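Local coordinates for protein acinetobacter secreted protease CpaA (Acinetobacter nosocomialis M2, PDB 6O38) that probably cleaves protein substrates as a zinc metalloprotease, leaving the cell by type II secretion after binding its chaperone CpaB, at residues A[163-173]-A[204-212]; A[270-279]-A[541-552]. All coordinates share one frame; numbering follows the deposited sequence.

Contact 1 of 2, residues A[163-173]-A[204-212]; sequences SSFTLKNGSEY and AAVNSPLTE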
# COMPACT_ATOMS: atom_id res chain seq x y z
N SER A 163 15.13 -11.24 -14.16
CA SER A 163 15.45 -9.87 -14.53
C SER A 163 16.93 -9.76 -14.91
O SER A 163 17.70 -10.72 -14.86
CB SER A 163 15.10 -8.92 -13.39
OG SER A 163 13.73 -9.03 -13.05
N SER A 164 17.34 -8.54 -15.29
CA SER A 164 18.70 -8.29 -15.77
C SER A 164 19.64 -8.07 -14.58
O SER A 164 20.20 -6.99 -14.38
CB SER A 164 18.70 -7.09 -16.71
OG SER A 164 17.79 -7.27 -17.78
N PHE A 165 19.82 -9.13 -13.80
CA PHE A 165 20.66 -9.07 -12.60
C PHE A 165 22.13 -9.19 -12.99
O PHE A 165 22.82 -10.17 -12.70
CB PHE A 165 20.26 -10.16 -11.61
CG PHE A 165 18.93 -9.92 -10.95
CD1 PHE A 165 18.79 -8.93 -10.00
CD2 PHE A 165 17.83 -10.70 -11.26
CE1 PHE A 165 17.57 -8.70 -9.39
CE2 PHE A 165 16.61 -10.49 -10.65
CZ PHE A 165 16.48 -9.49 -9.71
N THR A 166 22.61 -8.16 -13.68
CA THR A 166 24.02 -8.07 -14.02
C THR A 166 24.75 -7.24 -12.96
O THR A 166 24.19 -6.32 -12.37
CB THR A 166 24.22 -7.44 -15.40
OG1 THR A 166 23.45 -6.24 -15.49
CG2 THR A 166 23.77 -8.41 -16.49
N LEU A 167 26.02 -7.59 -12.74
CA LEU A 167 26.81 -7.01 -11.66
C LEU A 167 28.04 -6.33 -12.25
O LEU A 167 28.96 -7.01 -12.72
CB LEU A 167 27.22 -8.08 -10.65
CG LEU A 167 26.09 -8.72 -9.85
CD1 LEU A 167 26.48 -10.11 -9.37
CD2 LEU A 167 25.72 -7.84 -8.66
N LYS A 168 28.05 -5.00 -12.23
CA LYS A 168 29.23 -4.21 -12.57
C LYS A 168 29.71 -3.48 -11.32
O LYS A 168 29.14 -3.59 -10.24
CB LYS A 168 28.92 -3.24 -13.71
CG LYS A 168 28.08 -2.04 -13.30
CD LYS A 168 27.94 -1.05 -14.45
CE LYS A 168 27.07 0.14 -14.07
NZ LYS A 168 25.63 -0.21 -13.99
N ASN A 169 30.80 -2.73 -11.48
CA ASN A 169 31.34 -1.92 -10.39
C ASN A 169 30.29 -0.94 -9.88
O ASN A 169 29.90 -0.01 -10.60
CB ASN A 169 32.60 -1.18 -10.83
CG ASN A 169 33.29 -0.46 -9.69
OD1 ASN A 169 33.06 -0.77 -8.52
ND2 ASN A 169 34.13 0.51 -10.02
N GLY A 170 29.84 -1.13 -8.64
CA GLY A 170 28.83 -0.29 -8.03
C GLY A 170 27.46 -0.91 -7.93
O GLY A 170 26.58 -0.32 -7.28
N SER A 171 27.24 -2.07 -8.54
CA SER A 171 25.94 -2.73 -8.46
C SER A 171 25.69 -3.25 -7.04
O SER A 171 26.62 -3.64 -6.33
CB SER A 171 25.86 -3.87 -9.46
OG SER A 171 25.96 -3.40 -10.79
N GLU A 172 24.42 -3.24 -6.64
CA GLU A 172 24.04 -3.68 -5.30
C GLU A 172 22.62 -4.22 -5.34
O GLU A 172 21.68 -3.46 -5.62
CB GLU A 172 24.16 -2.53 -4.30
CG GLU A 172 23.76 -2.90 -2.88
CD GLU A 172 24.16 -1.83 -1.87
OE1 GLU A 172 24.83 -0.86 -2.27
OE2 GLU A 172 23.80 -1.97 -0.68
N TYR A 173 22.46 -5.51 -5.06
CA TYR A 173 21.16 -6.16 -5.03
C TYR A 173 20.98 -6.86 -3.69
O TYR A 173 21.89 -7.56 -3.22
CB TYR A 173 21.02 -7.18 -6.17
CG TYR A 173 21.30 -6.63 -7.55
CD1 TYR A 173 20.76 -5.42 -7.96
CD2 TYR A 173 22.10 -7.32 -8.45
CE1 TYR A 173 21.01 -4.91 -9.22
CE2 TYR A 173 22.36 -6.82 -9.71
CZ TYR A 173 21.81 -5.62 -10.09
OH TYR A 173 22.07 -5.12 -11.34
N ALA A 204 17.95 2.14 -26.07
CA ALA A 204 17.90 0.92 -26.87
C ALA A 204 17.67 -0.31 -26.01
O ALA A 204 16.87 -1.18 -26.36
CB ALA A 204 19.19 0.78 -27.69
N ALA A 205 18.37 -0.40 -24.87
CA ALA A 205 18.26 -1.57 -24.01
C ALA A 205 18.58 -1.17 -22.58
O ALA A 205 19.27 -0.18 -22.33
CB ALA A 205 19.18 -2.70 -24.48
N VAL A 206 18.07 -1.97 -21.64
CA VAL A 206 18.35 -1.76 -20.23
C VAL A 206 19.53 -2.64 -19.81
O VAL A 206 19.84 -3.65 -20.44
CB VAL A 206 17.12 -2.04 -19.35
CG1 VAL A 206 16.01 -1.04 -19.65
CG2 VAL A 206 16.63 -3.46 -19.56
N ASN A 207 20.19 -2.24 -18.73
CA ASN A 207 21.40 -2.89 -18.26
C ASN A 207 21.27 -3.45 -16.85
O ASN A 207 22.20 -4.12 -16.38
CB ASN A 207 22.58 -1.92 -18.30
CG ASN A 207 23.88 -2.59 -18.69
OD1 ASN A 207 23.92 -3.79 -18.96
ND2 ASN A 207 24.97 -1.82 -18.72
N SER A 208 20.16 -3.21 -16.16
CA SER A 208 20.00 -3.58 -14.76
C SER A 208 18.51 -3.71 -14.48
O SER A 208 17.68 -3.29 -15.29
CB SER A 208 20.65 -2.53 -13.84
OG SER A 208 19.88 -1.34 -13.79
N PRO A 209 18.14 -4.31 -13.34
CA PRO A 209 16.70 -4.49 -13.06
C PRO A 209 15.96 -3.19 -12.79
O PRO A 209 14.73 -3.19 -12.83
CB PRO A 209 16.69 -5.40 -11.82
CG PRO A 209 18.04 -6.00 -11.75
CD PRO A 209 18.97 -4.98 -12.33
N LEU A 210 16.67 -2.10 -12.51
CA LEU A 210 16.02 -0.82 -12.20
C LEU A 210 16.84 0.30 -12.82
O LEU A 210 17.95 0.59 -12.36
CB LEU A 210 15.89 -0.63 -10.69
CG LEU A 210 15.19 0.65 -10.23
CD1 LEU A 210 13.81 0.75 -10.85
CD2 LEU A 210 15.10 0.70 -8.71
N THR A 211 16.30 0.92 -13.86
CA THR A 211 16.92 2.06 -14.52
C THR A 211 16.14 3.32 -14.17
O THR A 211 14.91 3.34 -14.24
CB THR A 211 16.97 1.87 -16.03
OG1 THR A 211 17.49 0.57 -16.34
CG2 THR A 211 17.85 2.92 -16.69
N GLU A 212 16.86 4.38 -13.79
CA GLU A 212 16.25 5.63 -13.35
C GLU A 212 16.73 6.75 -14.25
O GLU A 212 17.92 7.08 -14.27
CB GLU A 212 16.60 5.90 -11.88
CG GLU A 212 15.99 7.17 -11.31
CD GLU A 212 16.19 7.28 -9.81
OE1 GLU A 212 16.81 8.26 -9.36
OE2 GLU A 212 15.72 6.37 -9.09
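The ring of P209 packs against S164, F165 and Y173. P209 CG comes to 3.5 Å from CD1 of F165, whose side chain crosses the proline at about a right angle. P209 CD approaches OH of Y173 at 3.3 Å, the tyrosine arriving from the opposite direction; its CG lies anti to the carbonyl carbon (chi1 -54°), which points the ring toward P209. P209 CD also sits 3.1 Å from the carbonyl O of S164. S164 O in turn receives a CA-H...O contact from S208 CA at 3.4 Å. The two aromatics also touch each other: CD1 of F165 lies 4.0 Å above the plane of the Y173 ring, near its rim. The OH of Y173 that meets P209 also donates a hydrogen bond to T166 O (2.6 Å), in the carbonyl plane, which holds the phenol in position. Inverse gamma turns centred on S164 and F165 shape the backbone that receives the proline. Farther out, S164 OG is engaged by N231 and D234 and S163 OG by D232 O, while F175 meets F165 edge-to-face. The seam joins two successive StcE-type beta-sandwich units beside strand 183-195, which pairs with a strand of each, 172-178 and 210-215.

Contact 2 of 2, residues A[270-279]-A[541-552]; sequences MYVSDKGYWQ and YNPKYGVRLGEE. With SO4 (sulfate ion), chain P.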
# COMPACT_ATOMS: atom_id res chain seq x y z
N MSE A 270 7.20 -1.42 -16.05
CA MSE A 270 7.67 -2.76 -15.76
C MSE A 270 7.45 -3.67 -16.96
O MSE A 270 6.32 -3.81 -17.44
CB MSE A 270 6.97 -3.33 -14.53
CG MSE A 270 7.43 -4.72 -14.14
SE MSE A 270 6.30 -5.51 -12.78
CE MSE A 270 4.64 -5.62 -13.79
N TYR A 271 8.51 -4.31 -17.43
CA TYR A 271 8.42 -5.16 -18.61
C TYR A 271 7.81 -6.50 -18.25
O TYR A 271 8.08 -7.06 -17.18
CB TYR A 271 9.80 -5.36 -19.24
CG TYR A 271 9.74 -5.94 -20.63
CD1 TYR A 271 9.36 -5.16 -21.72
CD2 TYR A 271 10.05 -7.28 -20.86
CE1 TYR A 271 9.29 -5.69 -22.99
CE2 TYR A 271 9.99 -7.82 -22.13
CZ TYR A 271 9.61 -7.02 -23.19
OH TYR A 271 9.55 -7.55 -24.46
N VAL A 272 6.98 -7.03 -19.15
CA VAL A 272 6.28 -8.29 -18.96
C VAL A 272 6.62 -9.17 -20.15
O VAL A 272 6.17 -8.90 -21.27
CB VAL A 272 4.76 -8.09 -18.83
CG1 VAL A 272 4.08 -9.40 -18.50
CG2 VAL A 272 4.44 -7.04 -17.77
N SER A 273 7.42 -10.21 -19.91
CA SER A 273 7.97 -11.00 -21.01
C SER A 273 6.88 -11.72 -21.80
O SER A 273 6.85 -11.66 -23.03
CB SER A 273 9.00 -12.00 -20.48
OG SER A 273 10.20 -11.34 -20.11
N ASP A 274 5.99 -12.43 -21.10
CA ASP A 274 4.96 -13.21 -21.79
C ASP A 274 4.03 -12.34 -22.62
O ASP A 274 3.42 -12.84 -23.57
CB ASP A 274 4.17 -14.06 -20.78
CG ASP A 274 3.52 -13.23 -19.68
OD1 ASP A 274 3.26 -12.03 -19.89
OD2 ASP A 274 3.28 -13.79 -18.59
N LYS A 275 3.91 -11.05 -22.29
CA LYS A 275 3.11 -10.12 -23.07
C LYS A 275 3.93 -9.29 -24.04
O LYS A 275 3.40 -8.84 -25.06
CB LYS A 275 2.34 -9.18 -22.14
CG LYS A 275 1.31 -9.86 -21.26
CD LYS A 275 0.22 -10.52 -22.09
CE LYS A 275 -0.83 -11.16 -21.19
NZ LYS A 275 -2.12 -11.37 -21.89
N GLY A 276 5.21 -9.08 -23.75
CA GLY A 276 6.08 -8.36 -24.67
C GLY A 276 5.92 -6.86 -24.70
O GLY A 276 6.12 -6.25 -25.75
N TYR A 277 5.56 -6.24 -23.58
CA TYR A 277 5.46 -4.79 -23.52
C TYR A 277 5.79 -4.30 -22.12
O TYR A 277 5.93 -5.09 -21.18
CB TYR A 277 4.07 -4.30 -23.96
CG TYR A 277 2.88 -4.98 -23.30
CD1 TYR A 277 2.79 -5.09 -21.91
CD2 TYR A 277 1.83 -5.48 -24.06
CE1 TYR A 277 1.71 -5.71 -21.31
CE2 TYR A 277 0.74 -6.09 -23.47
CZ TYR A 277 0.68 -6.20 -22.10
OH TYR A 277 -0.40 -6.80 -21.50
N TRP A 278 5.92 -2.98 -21.99
CA TRP A 278 6.11 -2.34 -20.70
C TRP A 278 4.75 -2.04 -20.08
O TRP A 278 3.92 -1.36 -20.70
CB TRP A 278 6.91 -1.04 -20.84
CG TRP A 278 8.34 -1.25 -21.26
CD1 TRP A 278 8.82 -1.25 -22.54
CD2 TRP A 278 9.46 -1.46 -20.40
NE1 TRP A 278 10.18 -1.46 -22.52
CE2 TRP A 278 10.60 -1.59 -21.22
CE3 TRP A 278 9.62 -1.55 -19.01
CZ2 TRP A 278 11.87 -1.81 -20.71
CZ3 TRP A 278 10.89 -1.77 -18.50
CH2 TRP A 278 12.00 -1.90 -19.35
N GLN A 279 4.51 -2.56 -18.88
CA GLN A 279 3.29 -2.28 -18.14
C GLN A 279 3.46 -0.99 -17.35
O GLN A 279 4.50 -0.79 -16.71
CB GLN A 279 2.95 -3.44 -17.21
CG GLN A 279 1.70 -3.21 -16.36
CD GLN A 279 0.42 -3.43 -17.14
OE1 GLN A 279 0.44 -3.77 -18.32
NE2 GLN A 279 -0.72 -3.24 -16.47
N TYR A 541 -0.86 -6.01 -11.24
CA TYR A 541 0.41 -6.55 -10.79
C TYR A 541 0.74 -6.01 -9.40
O TYR A 541 0.41 -4.87 -9.07
CB TYR A 541 1.53 -6.21 -11.77
CG TYR A 541 1.30 -6.76 -13.16
CD1 TYR A 541 0.54 -6.05 -14.09
CD2 TYR A 541 1.82 -7.99 -13.54
CE1 TYR A 541 0.31 -6.56 -15.35
CE2 TYR A 541 1.60 -8.50 -14.80
CZ TYR A 541 0.84 -7.78 -15.71
OH TYR A 541 0.62 -8.28 -16.97
N ASN A 542 1.38 -6.86 -8.59
CA ASN A 542 1.86 -6.47 -7.28
C ASN A 542 2.77 -5.25 -7.40
O ASN A 542 3.78 -5.31 -8.12
CB ASN A 542 2.61 -7.64 -6.63
CG ASN A 542 2.93 -7.40 -5.16
OD1 ASN A 542 3.46 -6.35 -4.79
ND2 ASN A 542 2.59 -8.37 -4.32
N PRO A 543 2.46 -4.14 -6.72
CA PRO A 543 3.24 -2.91 -6.93
C PRO A 543 4.72 -3.06 -6.63
O PRO A 543 5.56 -2.52 -7.37
CB PRO A 543 2.57 -1.91 -5.98
CG PRO A 543 1.17 -2.42 -5.83
CD PRO A 543 1.30 -3.92 -5.84
N LYS A 544 5.08 -3.78 -5.57
CA LYS A 544 6.47 -3.92 -5.17
C LYS A 544 7.19 -5.06 -5.90
O LYS A 544 8.31 -4.88 -6.37
CB LYS A 544 6.57 -4.13 -3.66
CG LYS A 544 7.99 -4.38 -3.17
CD LYS A 544 8.10 -4.27 -1.66
CE LYS A 544 9.55 -4.28 -1.22
NZ LYS A 544 10.41 -3.46 -2.11
N TYR A 545 6.55 -6.22 -6.00
CA TYR A 545 7.23 -7.41 -6.48
C TYR A 545 6.90 -7.78 -7.92
O TYR A 545 7.64 -8.56 -8.53
CB TYR A 545 6.91 -8.60 -5.56
CG TYR A 545 7.29 -8.33 -4.12
CD1 TYR A 545 8.62 -8.35 -3.72
CD2 TYR A 545 6.33 -8.04 -3.17
CE1 TYR A 545 8.98 -8.10 -2.41
CE2 TYR A 545 6.67 -7.79 -1.85
CZ TYR A 545 8.00 -7.82 -1.48
OH TYR A 545 8.35 -7.57 -0.17
N GLY A 546 5.82 -7.23 -8.48
CA GLY A 546 5.49 -7.47 -9.87
C GLY A 546 4.71 -8.73 -10.15
O GLY A 546 4.49 -9.05 -11.32
N VAL A 547 4.30 -9.47 -9.11
CA VAL A 547 3.53 -10.69 -9.32
C VAL A 547 2.17 -10.33 -9.91
O VAL A 547 1.47 -9.45 -9.41
CB VAL A 547 3.38 -11.46 -8.00
CG1 VAL A 547 2.50 -12.68 -8.19
CG2 VAL A 547 4.74 -11.85 -7.46
N ARG A 548 1.81 -11.01 -10.99
CA ARG A 548 0.50 -10.82 -11.60
C ARG A 548 -0.60 -11.32 -10.66
O ARG A 548 -0.54 -12.45 -10.18
CB ARG A 548 0.43 -11.52 -12.95
CG ARG A 548 -0.97 -11.61 -13.53
CD ARG A 548 -0.93 -11.64 -15.05
NE ARG A 548 0.05 -12.59 -15.57
CZ ARG A 548 0.71 -12.42 -16.70
NH1 ARG A 548 0.51 -11.34 -17.44
NH2 ARG A 548 1.58 -13.34 -17.11
N LEU A 549 -1.59 -10.47 -10.40
CA LEU A 549 -2.63 -10.74 -9.41
C LEU A 549 -3.82 -11.46 -10.02
O LEU A 549 -4.97 -11.03 -9.88
CB LEU A 549 -3.05 -9.44 -8.75
CG LEU A 549 -1.96 -8.67 -8.00
CD1 LEU A 549 -2.52 -7.40 -7.39
CD2 LEU A 549 -1.32 -9.55 -6.94
N GLY A 550 -3.58 -12.57 -10.70
CA GLY A 550 -4.65 -13.31 -11.34
C GLY A 550 -4.12 -14.15 -12.49
O GLY A 550 -2.91 -14.30 -12.67
N GLU A 551 -5.07 -14.69 -13.25
CA GLU A 551 -4.75 -15.58 -14.36
C GLU A 551 -5.90 -15.56 -15.35
O GLU A 551 -7.06 -15.68 -14.94
CB GLU A 551 -4.48 -17.01 -13.86
CG GLU A 551 -4.02 -17.98 -14.93
CD GLU A 551 -3.50 -19.27 -14.34
OE1 GLU A 551 -3.59 -19.45 -13.11
OE2 GLU A 551 -2.99 -20.12 -15.12
N GLU A 552 -5.59 -15.41 -16.63
CA GLU A 552 -6.62 -15.30 -17.66
C GLU A 552 -7.51 -16.54 -17.69
O GLU A 552 -7.03 -17.65 -17.97
CB GLU A 552 -6.00 -15.07 -19.03
CG GLU A 552 -5.29 -13.72 -19.21
CD GLU A 552 -3.90 -13.68 -18.63
OE1 GLU A 552 -3.49 -14.65 -17.96
OE2 GLU A 552 -3.20 -12.66 -18.84
S SO4 P . -3.15 -8.19 -22.25
O1 SO4 P . -3.80 -9.42 -22.70
O2 SO4 P . -3.95 -7.04 -22.66
O3 SO4 P . -3.02 -8.21 -20.80
O4 SO4 P . -1.82 -8.10 -22.86
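The Y541 ring takes the methyl of selenomethionine M270 over one face, a CH-pi contact with CE 4.0 Å from the ring centroid and 29° off its normal. Q279 reaches the same ring obliquely, Q279 CD 3.6 Å from Y541 CE1, its amide turned 58° from the ring plane and its OE1 bonded to N254. V272 meets the phenol end from the opposite direction. The extended first two torsions of M270 carry its SE to 3.6 Å from G546 CA, where glycine leaves room, and the bend at chi3 (64°) turns CE over the Y541 face.

The R548 guanidinium receives D274 at its edge in a nearly coplanar salt bridge; the modelled separation of NH2 and OD2 is too short to be relied on. V272 CG1 and K275 CE flank this group obliquely. K275 NZ makes a long, weak salt bridge to E552 OE2 (3.5 Å) and donates to O1 of a sulfate, probably from the crystallisation liquor, at 2.7 Å. Another sulfate oxygen, O4, lies at the edge of the Y277 ring.

K544 packs on E146 of the chaperone CpaB, while R233 and R235 grip G546 O and P543 O from beside strand 266-272. A G1 beta bulge, G276 and Y277 facing V272, closes the hairpin of strands 266-272 and 277-288. Against it lies the 541-552 loop, between helices 496-504 and 557-569.

How the contacts relate
Both contacts draw on the same StcE-type beta-sandwich range, yet they serve different junctions. Contact 1 is buried and joins two segments close in sequence, at a seam between consecutive sandwich units; contact 2, partly buried, brings a hairpin tip of the later unit against a loop more than 260 residues on, between helix 496-504, which carries zinc ligands, and helix 557-569. Their chemistry follows: a proline packed against two touching aromatics and a backbone carbonyl in the first, a graded surface in the second that runs from an aromatic–selenomethionine patch to salt bridges at an exposed rim. Their centres are 19 Å apart, and they meet where V206 CG1 packs on W278 CH2 at 4.1 Å. R233 and D232 link the two surroundings.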